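Local coordinates for glycoside hydrolase family protein (Novosphingobium sp. PP1Y, PDB 6Q2F), which probably hydrolyses terminal alpha-L-rhamnosyl residues from glycosides, as an alpha-L-rhamnosidase, at residues D625-G628 with A629-A633; Y764-F767 with N768-T771. All coordinates share one frame; numbering follows the deposited sequence.

Contact 1: residues D625-G628 with A629-A633; sequences DMKG and AASVA
Lys-627 O takes two bonds from one residue, Ser-631, four places further along the helix. Ser-631 N donates to Lys-627 O over 2.9 Å, and Ser-631 OG reaches the same Lys-627 O at 2.7 Å. The two donors come from opposite faces of the carbonyl plane, tilted 25° and 35° from it, which lets one oxygen serve both. The torsion of Ser-631 (chi1 -54°) sets OG beside its own backbone N. OG is also an acceptor: a water donates to Ser-631 OG at 3.1 Å and accepts a weak bond from Lys-627 NZ, whose side chain also makes a cation-pi contact with Tyr-762; Tyr-764 N is a probable further donor. Residues 625-633 all belong to helix 620-636, the helix of a beta-alpha-beta unit between strands 604-610 and 642-649. The same i to i+4 pattern satisfies the neighbouring carbonyls: Ala-629 N to Asp-625 O (3.0 Å), Ala-630 N to Met-626 O (2.8 Å) and Val-632 N to Gly-628 O (3.0 Å). The buried carboxylate of Asp-625 is met from outside residues 625-633, by a salt bridge from Arg-599 to OD1 and a weak bond from Ala-608 N to OD2.

Contact 2: residues Y764-F767 with N768-T771; sequences YINF and NALT
Phe-767 and Thr-771, one helical turn apart, meet through a ring face and a methyl group. Thr-771 CG2 stands over one face of the Phe-767 ring, 3.9 Å from its centroid and 15° off the normal, a CH-pi contact offset toward the rim. The hydroxyl branch turns to the backbone instead: with chi1 at 61°, Thr-771 OG1 donates to Phe-767 O at 2.9 Å from above the carbonyl plane, and Thr-771 N bonds to the same oxygen. Next to the phenylalanine, Asn-768 rests its CB 3.7 Å from Phe-767 C, while its OD1 is bonded to Tyr-636 OH. Before this turn Asn-766 is the N-cap of helix 767-773. Its OD1 accepts from Ala-769 N at 2.9 Å, and its backbone O accepts from Leu-770 N at 2.9 Å; the amide's other end, ND2, is held by Asp-594. A leucine in place of Asn-766 would probably leave Ala-769 N without its capping acceptor and Asp-594 without this donor. Ile-765 CB meets Ala-769 CB at 4.0 Å, joining strand 762-765 to the helix. The chemistry implies a helix start whose first-turn amide at Ala-769 is paid for by a side chain.

In the fold
Contacts 1 and 2 lie in series along the chain, their centres about 13 Å apart, and touch where helix 620-636 meets strand 762-765. Ser-631 OG and Tyr-764 N are 2.9 Å apart, a probable hydrogen bond, and Lys-627 CG packs 3.4 Å from Tyr-764 CE2. The same helix continues the interface past contact 1: Tyr-636 touches Asn-766 and Ala-769, and Leu-635 lies against Ile-765. The bound sodium ion is nearer to contact 1, about 7 Å from the side chain of Asp-625, which also touches Glu-586, one of the residues of the metal site. The helix thus runs from the neighbourhood of the ion to the strand-helix junction of 764-771.

Contact 1: residues D625-G628 with A629-A633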
loop_
_atom_site.group_PDB
_atom_site.type_symbol
_atom_site.label_atom_id
_atom_site.label_comp_id
_atom_site.label_asym_id
_atom_site.label_seq_id
_atom_site.Cartn_x
_atom_site.Cartn_y
_atom_site.Cartn_z
ATOM N N ASP A 625 -2.224 -0.267 -4.651
ATOM C CA ASP A 625 -2.592 -0.593 -3.274
ATOM C C ASP A 625 -4.074 -0.332 -3.028
ATOM O O ASP A 625 -4.790 -1.179 -2.470
ATOM C CB ASP A 625 -1.722 0.225 -2.309
ATOM C CG ASP A 625 -1.927 -0.160 -0.850
ATOM O OD1 ASP A 625 -2.236 -1.339 -0.573
ATOM O OD2 ASP A 625 -1.795 0.742 0.018
HETATM N N MSE A 626 -4.558 0.835 -3.454
HETATM C CA MSE A 626 -5.952 1.209 -3.265
HETATM C C MSE A 626 -6.892 0.395 -4.146
HETATM O O MSE A 626 -8.006 0.054 -3.744
HETATM C CB MSE A 626 -6.158 2.702 -3.560
HETATM C CG MSE A 626 -5.656 3.665 -2.494
HETATM SE SE MSE A 626 -6.065 5.537 -3.061
HETATM C CE MSE A 626 -4.782 5.727 -4.511
ATOM N N LYS A 627 -6.464 0.133 -5.378
ATOM C CA LYS A 627 -7.322 -0.618 -6.284
ATOM C C LYS A 627 -7.461 -2.053 -5.792
ATOM O O LYS A 627 -8.554 -2.631 -5.824
ATOM C CB LYS A 627 -6.763 -0.569 -7.709
ATOM C CG LYS A 627 -7.754 -1.041 -8.791
ATOM C CD LYS A 627 -8.994 -0.159 -8.867
ATOM C CE LYS A 627 -9.939 -0.616 -10.019
ATOM N NZ LYS A 627 -11.188 0.206 -10.025
ATOM N N GLY A 628 -6.370 -2.619 -5.271
ATOM C CA GLY A 628 -6.459 -3.928 -4.643
ATOM C C GLY A 628 -7.396 -3.925 -3.458
ATOM O O GLY A 628 -8.236 -4.813 -3.312
ATOM N N ALA A 629 -7.261 -2.931 -2.586
ATOM C CA ALA A 629 -8.126 -2.894 -1.413
ATOM C C ALA A 629 -9.585 -2.712 -1.820
ATOM O O ALA A 629 -10.480 -3.330 -1.238
ATOM C CB ALA A 629 -7.684 -1.779 -0.460
ATOM N N ALA A 630 -9.846 -1.858 -2.820
ATOM C CA ALA A 630 -11.223 -1.674 -3.261
ATOM C C ALA A 630 -11.768 -2.968 -3.851
ATOM O O ALA A 630 -12.919 -3.338 -3.592
ATOM C CB ALA A 630 -11.318 -0.540 -4.285
ATOM N N SER A 631 -10.947 -3.682 -4.629
ATOM C CA SER A 631 -11.395 -4.947 -5.205
ATOM C C SER A 631 -11.769 -5.941 -4.115
ATOM O O SER A 631 -12.770 -6.652 -4.231
ATOM C CB SER A 631 -10.310 -5.518 -6.116
ATOM O OG SER A 631 -9.924 -4.562 -7.095
ATOM N N VAL A 632 -10.980 -6.000 -3.038
ATOM C CA VAL A 632 -11.308 -6.905 -1.933
ATOM C C VAL A 632 -12.698 -6.592 -1.404
ATOM O O VAL A 632 -13.568 -7.473 -1.314
ATOM C CB VAL A 632 -10.249 -6.817 -0.812
ATOM C CG1 VAL A 632 -10.733 -7.596 0.425
ATOM C CG2 VAL A 632 -8.928 -7.408 -1.280
ATOM N N ALA A 633 -12.938 -5.319 -1.074
ATOM C CA ALA A 633 -14.212 -4.932 -0.483
ATOM C C ALA A 633 -15.384 -5.219 -1.418
ATOM O O ALA A 633 -16.483 -5.526 -0.957
ATOM C CB ALA A 633 -14.185 -3.454 -0.104
HETATM O O HOH W 1 -11.812 -2.206 -7.687
#

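Contact 2: residues Y764-F767 with N768-T771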
loop_
_atom_site.group_PDB
_atom_site.type_symbol
_atom_site.label_atom_id
_atom_site.label_comp_id
_atom_site.label_asym_id
_atom_site.label_seq_id
_atom_site.Cartn_x
_atom_site.Cartn_y
_atom_site.Cartn_z
ATOM N N TYR A 764 -9.855 -6.123 -9.588
ATOM C CA TYR A 764 -8.908 -7.222 -9.654
ATOM C C TYR A 764 -9.500 -8.439 -8.955
ATOM O O TYR A 764 -10.216 -8.312 -7.956
ATOM C CB TYR A 764 -7.594 -6.863 -8.975
ATOM C CG TYR A 764 -6.790 -5.823 -9.694
ATOM C CD1 TYR A 764 -6.299 -6.065 -10.970
ATOM C CD2 TYR A 764 -6.497 -4.606 -9.093
ATOM C CE1 TYR A 764 -5.537 -5.122 -11.634
ATOM C CE2 TYR A 764 -5.731 -3.661 -9.750
ATOM C CZ TYR A 764 -5.257 -3.924 -11.014
ATOM O OH TYR A 764 -4.514 -2.977 -11.663
ATOM N N ILE A 765 -9.199 -9.627 -9.485
ATOM C CA ILE A 765 -9.503 -10.888 -8.812
ATOM C C ILE A 765 -8.216 -11.689 -8.736
ATOM O O ILE A 765 -7.436 -11.718 -9.697
ATOM C CB ILE A 765 -10.601 -11.714 -9.522
ATOM C CG1 ILE A 765 -10.232 -12.007 -10.973
ATOM C CG2 ILE A 765 -11.923 -11.001 -9.494
ATOM C CD1 ILE A 765 -11.157 -13.075 -11.607
ATOM N N ASN A 766 -7.974 -12.306 -7.585
ATOM C CA ASN A 766 -6.830 -13.172 -7.378
ATOM C C ASN A 766 -7.275 -14.629 -7.468
ATOM O O ASN A 766 -8.422 -14.939 -7.824
ATOM C CB ASN A 766 -6.158 -12.842 -6.036
ATOM C CG ASN A 766 -7.038 -13.169 -4.835
ATOM O OD1 ASN A 766 -8.237 -13.415 -4.973
ATOM N ND2 ASN A 766 -6.443 -13.141 -3.637
ATOM N N PHE A 767 -6.357 -15.548 -7.162
ATOM C CA PHE A 767 -6.677 -16.964 -7.293
ATOM C C PHE A 767 -7.855 -17.345 -6.404
ATOM O O PHE A 767 -8.774 -18.038 -6.853
ATOM C CB PHE A 767 -5.430 -17.803 -6.982
ATOM C CG PHE A 767 -5.680 -19.296 -6.901
ATOM C CD1 PHE A 767 -5.558 -20.101 -8.029
ATOM C CD2 PHE A 767 -5.997 -19.888 -5.688
ATOM C CE1 PHE A 767 -5.768 -21.482 -7.955
ATOM C CE2 PHE A 767 -6.210 -21.282 -5.588
ATOM C CZ PHE A 767 -6.083 -22.078 -6.723
ATOM N N ASN A 768 -7.867 -16.879 -5.152
ATOM C CA ASN A 768 -8.954 -17.245 -4.239
ATOM C C ASN A 768 -10.296 -16.732 -4.746
ATOM O O ASN A 768 -11.296 -17.456 -4.731
ATOM C CB ASN A 768 -8.721 -16.707 -2.824
ATOM C CG ASN A 768 -9.892 -17.059 -1.888
ATOM O OD1 ASN A 768 -10.850 -16.285 -1.738
ATOM N ND2 ASN A 768 -9.845 -18.254 -1.309
ATOM N N ALA A 769 -10.348 -15.465 -5.155
ATOM C CA ALA A 769 -11.589 -14.930 -5.699
ATOM C C ALA A 769 -12.016 -15.711 -6.936
ATOM O O ALA A 769 -13.181 -16.083 -7.065
ATOM C CB ALA A 769 -11.433 -13.442 -6.013
ATOM N N LEU A 770 -11.082 -15.979 -7.849
ATOM C CA LEU A 770 -11.413 -16.756 -9.042
ATOM C C LEU A 770 -12.037 -18.100 -8.677
ATOM O O LEU A 770 -13.075 -18.489 -9.231
ATOM C CB LEU A 770 -10.165 -16.967 -9.907
ATOM C CG LEU A 770 -10.316 -17.995 -11.036
ATOM C CD1 LEU A 770 -11.359 -17.551 -12.069
ATOM C CD2 LEU A 770 -8.983 -18.284 -11.719
ATOM N N THR A 771 -11.441 -18.804 -7.716
ATOM C CA THR A 771 -11.785 -20.202 -7.478
ATOM C C THR A 771 -12.830 -20.420 -6.390
ATOM O O THR A 771 -13.351 -21.536 -6.282
ATOM C CB THR A 771 -10.536 -21.007 -7.113
ATOM O OG1 THR A 771 -9.958 -20.476 -5.918
ATOM C CG2 THR A 771 -9.517 -20.957 -8.243
#